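Local coordinates for allantoicase (Saccharomyces cerevisiae, PDB 1O59), which hydrolyses allantoate to (S)-ureidoglycolate and urea, a step of allantoin degradation that lets yeast draw nitrogen from purines, at residues A[128-133]-A[144-149]; A[98-103]-A[175-180]; A[106-111]-A[167-172]. All coordinates share one frame; numbering follows the deposited sequence.

Contact 1: residues A[128-133]-A[144-149]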
loop_
_atom_site.group_PDB
_atom_site.type_symbol
_atom_site.label_atom_id
_atom_site.label_comp_id
_atom_site.label_asym_id
_atom_site.label_seq_id
_atom_site.Cartn_x
_atom_site.Cartn_y
_atom_site.Cartn_z
ATOM N N GLU A 128 1.913 -17.907 4.580
ATOM C CA GLU A 128 0.614 -18.573 4.431
ATOM C C GLU A 128 -0.479 -17.533 4.526
ATOM O O GLU A 128 -0.247 -16.396 4.989
ATOM C CB GLU A 128 0.422 -19.599 5.522
ATOM C CG GLU A 128 1.611 -20.543 5.691
ATOM C CD GLU A 128 1.351 -21.700 6.650
ATOM O OE1 GLU A 128 0.386 -21.655 7.430
ATOM O OE2 GLU A 128 2.143 -22.668 6.645
ATOM N N ALA A 129 -1.666 -17.909 4.053
ATOM C CA ALA A 129 -2.824 -17.018 4.094
ATOM C C ALA A 129 -4.092 -17.782 4.381
ATOM O O ALA A 129 -4.167 -18.983 4.196
ATOM C CB ALA A 129 -2.960 -16.244 2.790
ATOM N N LEU A 130 -5.089 -17.069 4.875
ATOM C CA LEU A 130 -6.433 -17.622 4.936
ATOM C C LEU A 130 -7.558 -16.618 4.649
ATOM O O LEU A 130 -7.379 -15.393 4.665
ATOM C CB LEU A 130 -6.662 -18.377 6.263
ATOM C CG LEU A 130 -6.897 -17.743 7.648
ATOM C CD1 LEU A 130 -8.205 -16.907 7.761
ATOM C CD2 LEU A 130 -6.918 -18.886 8.672
ATOM N N TYR A 131 -8.717 -17.191 4.388
ATOM C CA TYR A 131 -9.923 -16.463 4.110
ATOM C C TYR A 131 -10.916 -16.662 5.257
ATOM O O TYR A 131 -11.412 -17.769 5.477
ATOM C CB TYR A 131 -10.557 -16.962 2.814
ATOM C CG TYR A 131 -11.754 -16.157 2.462
ATOM C CD1 TYR A 131 -11.599 -14.887 1.948
ATOM C CD2 TYR A 131 -13.043 -16.635 2.670
ATOM C CE1 TYR A 131 -12.681 -14.104 1.637
ATOM C CE2 TYR A 131 -14.146 -15.856 2.351
ATOM C CZ TYR A 131 -13.945 -14.582 1.837
ATOM O OH TYR A 131 -14.981 -13.759 1.489
ATOM N N ASP A 132 -11.205 -15.573 5.966
ATOM C CA ASP A 132 -12.153 -15.585 7.069
ATOM C C ASP A 132 -13.274 -14.576 6.839
ATOM O O ASP A 132 -13.049 -13.468 6.374
ATOM C CB ASP A 132 -11.420 -15.303 8.362
ATOM C CG ASP A 132 -12.337 -15.153 9.528
ATOM O OD1 ASP A 132 -13.186 -16.040 9.747
ATOM O OD2 ASP A 132 -12.265 -14.158 10.287
ATOM N N GLU A 133 -14.492 -14.992 7.153
ATOM C CA GLU A 133 -15.689 -14.191 6.913
ATOM C C GLU A 133 -16.074 -13.374 8.152
ATOM O O GLU A 133 -15.840 -12.168 8.185
ATOM C CB GLU A 133 -16.824 -15.115 6.484
ATOM C CG GLU A 133 -16.631 -15.748 5.106
ATOM C CD GLU A 133 -17.751 -15.373 4.142
ATOM O OE1 GLU A 133 -17.714 -14.263 3.553
ATOM O OE2 GLU A 133 -18.682 -16.204 3.988
ATOM N N SER A 144 -7.156 -24.562 10.479
ATOM C CA SER A 144 -7.041 -25.457 9.365
ATOM C C SER A 144 -7.090 -24.755 8.033
ATOM O O SER A 144 -6.776 -25.346 7.011
ATOM C CB SER A 144 -8.134 -26.501 9.436
ATOM O OG SER A 144 -9.412 -25.902 9.536
ATOM N N ARG A 145 -7.474 -23.484 8.030
ATOM C CA ARG A 145 -7.657 -22.763 6.771
ATOM C C ARG A 145 -6.395 -22.110 6.259
ATOM O O ARG A 145 -6.408 -21.544 5.167
ATOM C CB ARG A 145 -8.753 -21.715 6.909
ATOM C CG ARG A 145 -10.118 -22.323 7.178
ATOM C CD ARG A 145 -11.180 -21.335 7.620
ATOM N NE ARG A 145 -10.783 -20.650 8.848
ATOM C CZ ARG A 145 -11.352 -19.555 9.299
ATOM N NH1 ARG A 145 -12.361 -19.002 8.645
ATOM N NH2 ARG A 145 -10.905 -19.001 10.411
ATOM N N TRP A 146 -5.312 -22.172 7.033
ATOM C CA TRP A 146 -4.021 -21.679 6.552
ATOM C C TRP A 146 -3.507 -22.440 5.317
ATOM O O TRP A 146 -3.423 -23.669 5.299
ATOM C CB TRP A 146 -2.963 -21.702 7.654
ATOM C CG TRP A 146 -3.173 -20.679 8.708
ATOM C CD1 TRP A 146 -3.458 -20.898 10.038
ATOM C CD2 TRP A 146 -3.131 -19.258 8.540
ATOM N NE1 TRP A 146 -3.573 -19.697 10.696
ATOM C CE2 TRP A 146 -3.377 -18.675 9.804
ATOM C CE3 TRP A 146 -2.905 -18.412 7.449
ATOM C CZ2 TRP A 146 -3.412 -17.288 9.995
ATOM C CZ3 TRP A 146 -2.930 -17.043 7.646
ATOM C CH2 TRP A 146 -3.186 -16.494 8.907
ATOM N N VAL A 147 -3.135 -21.662 4.310
ATOM C CA VAL A 147 -2.673 -22.155 3.033
ATOM C C VAL A 147 -1.376 -21.458 2.702
ATOM O O VAL A 147 -1.333 -20.245 2.650
ATOM C CB VAL A 147 -3.693 -21.809 1.917
ATOM C CG1 VAL A 147 -3.154 -22.148 0.547
ATOM C CG2 VAL A 147 -4.977 -22.573 2.126
ATOM N N GLU A 148 -0.327 -22.225 2.447
ATOM C CA GLU A 148 0.946 -21.643 2.013
ATOM C C GLU A 148 0.870 -20.989 0.623
ATOM O O GLU A 148 0.422 -21.572 -0.356
ATOM C CB GLU A 148 2.047 -22.700 2.010
ATOM C CG GLU A 148 3.410 -22.110 1.738
ATOM C CD GLU A 148 4.466 -23.175 1.560
ATOM O OE1 GLU A 148 5.180 -23.429 2.539
ATOM O OE2 GLU A 148 4.590 -23.730 0.441
ATOM N N ILE A 149 1.337 -19.762 0.548
ATOM C CA ILE A 149 1.307 -19.023 -0.710
ATOM C C ILE A 149 2.703 -18.553 -1.143
ATOM O O ILE A 149 2.925 -18.284 -2.333
ATOM C CB ILE A 149 0.324 -17.842 -0.615
ATOM C CG1 ILE A 149 0.668 -16.936 0.543
ATOM C CG2 ILE A 149 -1.103 -18.345 -0.476
ATOM C CD1 ILE A 149 0.022 -15.614 0.419
HETATM O O HOH W 1 4.336 -22.085 4.996
HETATM O O HOH W 2 -8.817 -20.297 3.650
#
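V147 O is approached by two groups of segment 128-133: A129 N donates to it at 2.7 Å, and the alpha C-H of E128 adds a weaker contact, with E128 CA 3.1 Å from V147 O. The return bond, V147 N to A129 O at 2.9 Å, makes A129 and V147 a hydrogen-bonded antiparallel pair; E128 and E148 form the adjoining non-hydrogen-bonded pair. L130 CD2 lies over the face of the W146 indole, 3.8 Å from the centroid of the five-membered ring and 14° off the ring normal, a CH-pi contact. L130 CG, between its backbone N and carbonyl carbon (chi1 75°), is 4.0 Å from W146 CZ3. The other methyl, CD1, sits 4.3 Å above the centre of the R145 guanidinium. R145 NH1 reaches D132 OD1 at 3.3 Å, a long salt bridge near the guanidinium plane. The D132 carboxylate plane stands 81° from that plane, and NH1 meets OD1 on its anti side, somewhat out of the carboxylate plane; R145 NH2 is paired with D143. At the other end, one water donates to both E128 OE2 and E148 OE1, which probably eases the repulsion of two like charges. E128 also forms salt bridges with K178 (through OE1) and K180 (through OE2), which probably offset its charge. The consecutive strands 124-130 and 147-154 form a beta hairpin with a long connection at the edge of the five-stranded sheet; on its other side 124-130 pairs with 176-182, whose K178 makes a cation-pi contact with W146.

Contact 2: residues A[98-103]-A[175-180]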
loop_
_atom_site.group_PDB
_atom_site.type_symbol
_atom_site.label_atom_id
_atom_site.label_comp_id
_atom_site.label_asym_id
_atom_site.label_seq_id
_atom_site.Cartn_x
_atom_site.Cartn_y
_atom_site.Cartn_z
ATOM N N ILE A 98 -1.492 -11.463 10.682
ATOM C CA ILE A 98 -1.867 -10.089 10.320
ATOM C C ILE A 98 -3.143 -10.067 9.511
ATOM O O ILE A 98 -3.256 -10.754 8.483
ATOM C CB ILE A 98 -0.765 -9.392 9.509
ATOM C CG1 ILE A 98 0.584 -9.444 10.236
ATOM C CG2 ILE A 98 -1.113 -7.925 9.314
ATOM C CD1 ILE A 98 1.769 -9.323 9.314
ATOM N N LYS A 99 -4.094 -9.268 9.983
ATOM C CA LYS A 99 -5.314 -9.053 9.285
ATOM C C LYS A 99 -5.092 -7.916 8.299
ATOM O O LYS A 99 -4.508 -6.889 8.649
ATOM C CB LYS A 99 -6.412 -8.706 10.262
ATOM C CG LYS A 99 -7.762 -8.718 9.620
ATOM C CD LYS A 99 -8.890 -8.636 10.607
ATOM C CE LYS A 99 -10.228 -8.552 9.808
ATOM N NZ LYS A 99 -11.407 -8.138 10.650
HETATM N N MSE A 100 -5.536 -8.098 7.058
HETATM C CA MSE A 100 -5.425 -7.027 6.065
HETATM C C MSE A 100 -6.328 -5.857 6.437
HETATM O O MSE A 100 -7.330 -6.009 7.140
HETATM C CB MSE A 100 -5.875 -7.492 4.670
HETATM C CG MSE A 100 -5.104 -8.644 4.104
HETATM SE SE MSE A 100 -5.914 -9.279 2.465
HETATM C CE MSE A 100 -4.913 -10.723 2.327
ATOM N N GLY A 101 -5.986 -4.693 5.892
ATOM C CA GLY A 101 -6.807 -3.514 6.082
ATOM C C GLY A 101 -7.903 -3.459 5.052
ATOM O O GLY A 101 -8.898 -2.819 5.249
ATOM N N VAL A 102 -7.700 -4.125 3.924
ATOM C CA VAL A 102 -8.769 -4.333 2.938
ATOM C C VAL A 102 -9.559 -5.595 3.293
ATOM O O VAL A 102 -9.112 -6.419 4.075
ATOM C CB VAL A 102 -8.197 -4.460 1.528
ATOM C CG1 VAL A 102 -7.477 -3.181 1.179
ATOM C CG2 VAL A 102 -7.258 -5.677 1.411
ATOM N N ALA A 103 -10.730 -5.732 2.700
ATOM C CA ALA A 103 -11.638 -6.841 2.995
ATOM C C ALA A 103 -11.133 -8.233 2.553
ATOM O O ALA A 103 -11.479 -9.242 3.194
ATOM C CB ALA A 103 -12.977 -6.564 2.345
ATOM N N THR A 175 -7.880 -12.943 3.509
ATOM C CA THR A 175 -8.158 -11.841 4.450
ATOM C C THR A 175 -7.087 -11.649 5.525
ATOM O O THR A 175 -7.013 -10.588 6.133
ATOM C CB THR A 175 -9.460 -12.115 5.223
ATOM O OG1 THR A 175 -9.320 -13.350 5.932
ATOM C CG2 THR A 175 -10.688 -12.329 4.315
ATOM N N HIS A 176 -6.324 -12.705 5.796
ATOM C CA HIS A 176 -5.323 -12.770 6.855
ATOM C C HIS A 176 -4.025 -13.406 6.315
ATOM O O HIS A 176 -4.071 -14.302 5.491
ATOM C CB HIS A 176 -5.815 -13.664 7.992
ATOM C CG HIS A 176 -6.905 -13.066 8.822
ATOM N ND1 HIS A 176 -8.206 -12.965 8.381
ATOM C CD2 HIS A 176 -6.893 -12.580 10.087
ATOM C CE1 HIS A 176 -8.945 -12.424 9.330
ATOM N NE2 HIS A 176 -8.173 -12.183 10.378
ATOM N N ILE A 177 -2.887 -12.957 6.840
ATOM C CA ILE A 177 -1.568 -13.439 6.441
ATOM C C ILE A 177 -0.827 -13.962 7.654
ATOM O O ILE A 177 -0.920 -13.386 8.730
ATOM C CB ILE A 177 -0.758 -12.260 5.780
ATOM C CG1 ILE A 177 -1.487 -11.760 4.507
ATOM C CG2 ILE A 177 0.708 -12.669 5.501
ATOM C CD1 ILE A 177 -1.770 -12.825 3.511
ATOM N N LYS A 178 -0.102 -15.059 7.452
ATOM C CA LYS A 178 0.816 -15.617 8.449
ATOM C C LYS A 178 2.232 -15.578 7.900
ATOM O O LYS A 178 2.547 -16.163 6.852
ATOM C CB LYS A 178 0.468 -17.070 8.820
ATOM C CG LYS A 178 1.004 -17.492 10.196
ATOM C CD LYS A 178 1.228 -18.982 10.365
ATOM C CE LYS A 178 -0.018 -19.785 10.185
ATOM N NZ LYS A 178 0.167 -21.213 10.487
ATOM N N LEU A 179 3.089 -14.888 8.631
ATOM C CA LEU A 179 4.507 -14.858 8.330
ATOM C C LEU A 179 5.202 -15.834 9.253
ATOM O O LEU A 179 5.010 -15.799 10.457
ATOM C CB LEU A 179 5.029 -13.438 8.535
ATOM C CG LEU A 179 6.539 -13.208 8.540
ATOM C CD1 LEU A 179 7.141 -13.434 7.183
ATOM C CD2 LEU A 179 6.760 -11.771 9.032
ATOM N N LYS A 180 5.991 -16.723 8.674
ATOM C CA LYS A 180 6.768 -17.690 9.438
ATOM C C LYS A 180 8.255 -17.377 9.249
ATOM O O LYS A 180 8.714 -17.209 8.133
ATOM C CB LYS A 180 6.489 -19.113 8.944
ATOM C CG LYS A 180 5.050 -19.618 9.038
ATOM C CD LYS A 180 5.062 -21.161 8.878
ATOM C CE LYS A 180 3.706 -21.813 9.204
ATOM N NZ LYS A 180 3.633 -23.287 8.817
HETATM O O HOH W 3 -9.692 -8.417 6.373
#
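K99 and H176 face each other in a non-hydrogen-bonded antiparallel pair, and the lysine's aliphatic part lies across the imidazole. K99 CG is anti to its backbone N (chi1 -169°), which places it over one ring face, 3.9 Å from the H176 centroid, 27° off the normal and displaced toward the rim. K99 CD continues past the same side, 3.6 Å from H176 NE2. The ring's other nitrogen is held at the edge: T175 OG1 lies in the ring plane, 2.7 Å from H176 ND1, a hydrogen bond in which either atom could be the donor. Just past the strand, the extended selenomethionine M100 runs alongside T175 toward I177, whose side chain lies on the face away from K99 and H176. M100 CG passes 3.4 Å from T175 O, its SE lies 3.9 Å from T175 CA, and its CE ends 4.0 Å from I177 CD1. I98 and I177 exchange two hydrogen bonds, and beyond the regular strand M100 N donates to T175 O at 3.0 Å with an N-H...O angle of 171°. T175 and H176 both stand opposite L130, a classic beta bulge at the start of strand 176-182, and T175 OG1 also bonds to D132 N and L130 O of that neighbouring strand and its exit. The chemistry is divided: M100 and I177 bring selenium and methyl groups to the apolar side, where M100 also touches A105 and I107, whereas around H176 the threonine hydroxyl helps fix the ring's rotation, the lysine methylenes pack on it, and the ammonium group goes on to a salt bridge with E135.

Contact 3: residues A[106-111]-A[167-172]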
loop_
_atom_site.group_PDB
_atom_site.type_symbol
_atom_site.label_atom_id
_atom_site.label_comp_id
_atom_site.label_asym_id
_atom_site.label_seq_id
_atom_site.Cartn_x
_atom_site.Cartn_y
_atom_site.Cartn_z
ATOM N N HIS A 106 -6.276 -11.164 -3.671
ATOM C CA HIS A 106 -5.435 -12.180 -4.315
ATOM C C HIS A 106 -3.952 -11.738 -4.228
ATOM O O HIS A 106 -3.633 -10.601 -4.559
ATOM C CB HIS A 106 -5.844 -12.323 -5.779
ATOM C CG HIS A 106 -7.224 -12.871 -5.990
ATOM N ND1 HIS A 106 -8.329 -12.065 -6.151
ATOM C CD2 HIS A 106 -7.671 -14.140 -6.114
ATOM C CE1 HIS A 106 -9.400 -12.815 -6.354
ATOM N NE2 HIS A 106 -9.027 -14.079 -6.331
ATOM N N ILE A 107 -3.046 -12.614 -3.786
ATOM C CA ILE A 107 -1.631 -12.215 -3.530
ATOM C C ILE A 107 -0.703 -12.427 -4.712
ATOM O O ILE A 107 -0.766 -13.450 -5.377
ATOM C CB ILE A 107 -1.068 -12.957 -2.294
ATOM C CG1 ILE A 107 -1.988 -12.763 -1.095
ATOM C CG2 ILE A 107 0.327 -12.468 -1.958
ATOM C CD1 ILE A 107 -2.252 -11.252 -0.743
ATOM N N ILE A 108 0.153 -11.441 -4.978
ATOM C CA ILE A 108 1.120 -11.526 -6.081
ATOM C C ILE A 108 2.585 -11.559 -5.613
ATOM O O ILE A 108 3.438 -12.187 -6.241
ATOM C CB ILE A 108 0.906 -10.361 -7.106
ATOM C CG1 ILE A 108 1.989 -10.402 -8.190
ATOM C CG2 ILE A 108 0.862 -8.984 -6.437
ATOM C CD1 ILE A 108 1.946 -11.693 -9.038
ATOM N N GLY A 109 2.886 -10.866 -4.519
ATOM C CA GLY A 109 4.264 -10.772 -4.076
ATOM C C GLY A 109 4.392 -10.041 -2.793
ATOM O O GLY A 109 3.408 -9.873 -2.070
ATOM N N GLY A 110 5.607 -9.596 -2.515
ATOM C CA GLY A 110 5.879 -8.909 -1.259
ATOM C C GLY A 110 7.299 -8.449 -1.080
ATOM O O GLY A 110 8.135 -8.577 -1.976
ATOM N N GLU A 111 7.550 -7.876 0.088
ATOM C CA GLU A 111 8.887 -7.483 0.522
ATOM C C GLU A 111 9.175 -7.947 1.950
ATOM O O GLU A 111 8.358 -7.745 2.885
ATOM C CB GLU A 111 9.102 -5.955 0.466
ATOM C CG GLU A 111 10.477 -5.541 1.049
ATOM C CD GLU A 111 10.771 -4.028 1.061
ATOM O OE1 GLU A 111 10.076 -3.241 0.366
ATOM O OE2 GLU A 111 11.728 -3.623 1.772
ATOM N N ASN A 167 3.744 -18.335 -9.745
ATOM C CA ASN A 167 2.490 -18.604 -10.446
ATOM C C ASN A 167 1.634 -17.368 -10.569
ATOM O O ASN A 167 0.483 -17.458 -10.982
ATOM C CB ASN A 167 1.712 -19.716 -9.747
ATOM C CG ASN A 167 2.350 -21.093 -9.949
ATOM O OD1 ASN A 167 2.652 -21.516 -11.082
ATOM N ND2 ASN A 167 2.564 -21.799 -8.840
ATOM N N GLY A 168 2.182 -16.209 -10.195
ATOM C CA GLY A 168 1.473 -14.958 -10.358
ATOM C C GLY A 168 0.418 -14.834 -9.291
ATOM O O GLY A 168 0.580 -15.366 -8.217
ATOM N N LEU A 169 -0.669 -14.136 -9.589
ATOM C CA LEU A 169 -1.694 -13.889 -8.597
ATOM C C LEU A 169 -2.306 -15.189 -8.107
ATOM O O LEU A 169 -2.775 -16.029 -8.867
ATOM C CB LEU A 169 -2.820 -13.030 -9.148
ATOM C CG LEU A 169 -2.805 -11.523 -9.020
ATOM C CD1 LEU A 169 -3.987 -11.004 -9.816
ATOM C CD2 LEU A 169 -2.875 -11.057 -7.587
ATOM N N THR A 170 -2.281 -15.326 -6.800
ATOM C CA THR A 170 -3.087 -16.278 -6.077
ATOM C C THR A 170 -4.489 -16.433 -6.698
ATOM O O THR A 170 -5.132 -15.462 -7.042
ATOM C CB THR A 170 -3.112 -15.775 -4.650
ATOM O OG1 THR A 170 -2.293 -16.616 -3.830
ATOM C CG2 THR A 170 -4.437 -15.817 -4.055
ATOM N N LYS A 171 -4.928 -17.676 -6.867
ATOM C CA LYS A 171 -6.218 -17.983 -7.482
ATOM C C LYS A 171 -7.348 -17.645 -6.517
ATOM O O LYS A 171 -8.356 -17.079 -6.908
ATOM C CB LYS A 171 -6.265 -19.460 -7.821
ATOM C CG LYS A 171 -7.439 -19.884 -8.673
ATOM C CD LYS A 171 -7.180 -19.744 -10.211
ATOM C CE LYS A 171 -6.386 -20.934 -10.816
ATOM N NZ LYS A 171 -4.943 -20.868 -10.379
ATOM N N GLU A 172 -7.142 -17.958 -5.239
ATOM C CA GLU A 172 -8.154 -17.768 -4.205
ATOM C C GLU A 172 -7.957 -16.380 -3.590
ATOM O O GLU A 172 -6.927 -15.758 -3.769
ATOM C CB GLU A 172 -8.026 -18.873 -3.133
ATOM C CG GLU A 172 -7.760 -20.314 -3.613
ATOM C CD GLU A 172 -6.688 -21.033 -2.762
ATOM O OE1 GLU A 172 -6.939 -22.146 -2.228
ATOM O OE2 GLU A 172 -5.573 -20.475 -2.614
#
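The imidazole of H106 lies edge-on to the backbone of segment 167-172, with its CD2 turned to successive carbonyl oxygens. T170 O is 3.0 Å from H106 CD2 and K171 O is 3.1 Å from that same carbon, both near the ring plane. H106 CG lies anti to the carbonyl carbon, beside the backbone N (chi1 -66°), which sets it 3.5 Å from T170 O. Next along the strand, I107 O is the polar acceptor: T170 N donates to it at 2.8 Å with a nearly straight N-H...O angle of 170°, and L169 CA approaches I107 O at 3.4 Å in a C-H...O contact. This backbone bond ties strand 105-113 to the loop linking strands 160-164 and 176-182. After the pairs of I108 with R165 and G110 with F163 in the six-stranded sheet, the chain loops out and T170 N returns to the same strand edge one residue earlier, without forming a strand. Both segments lie in the first allantoicase repeat, of the galactose-binding-domain-like clan. Just beyond, I108 and G109 both stand opposite Y193 on the strand's other neighbour, a classic beta bulge. Apolar groups fill in around the bond. L169 CD2 rests 3.9 Å from I108 CB and also touches the backbone of H106, with H106 O 3.2 Å away. I108 CD1 reaches G168 instead, 3.5 Å from G168 C, where the chain turns with a positive phi of 76° that glycine adopts readily. G168 O receives a hydrogen bond from R165 NH1, while T170 and I107 both pack on I149 of strand 147-154.

In the fold
From the N terminus, the first segments of contacts 2, 3 and 1 follow in turn at 98-103, 106-111 and 128-133; their partners return in reverse order. Contact 1 closes the shortest loop, 134-143; contact 3 encloses it, and contact 2 encloses both, so all three nest and none cross. Contacts 1 and 2 belong to one five-stranded sheet, where 124-130 and 176-182 are neighbours and E128 OE2 meets K180 NZ at 2.7 Å. Contact 3 ties strand 105-113 of the six-stranded sheet to the loop before 176-182. I107 of that sheet packs on I149 of the five-stranded sheet, and on M100 in the loop that follows strand 94-99.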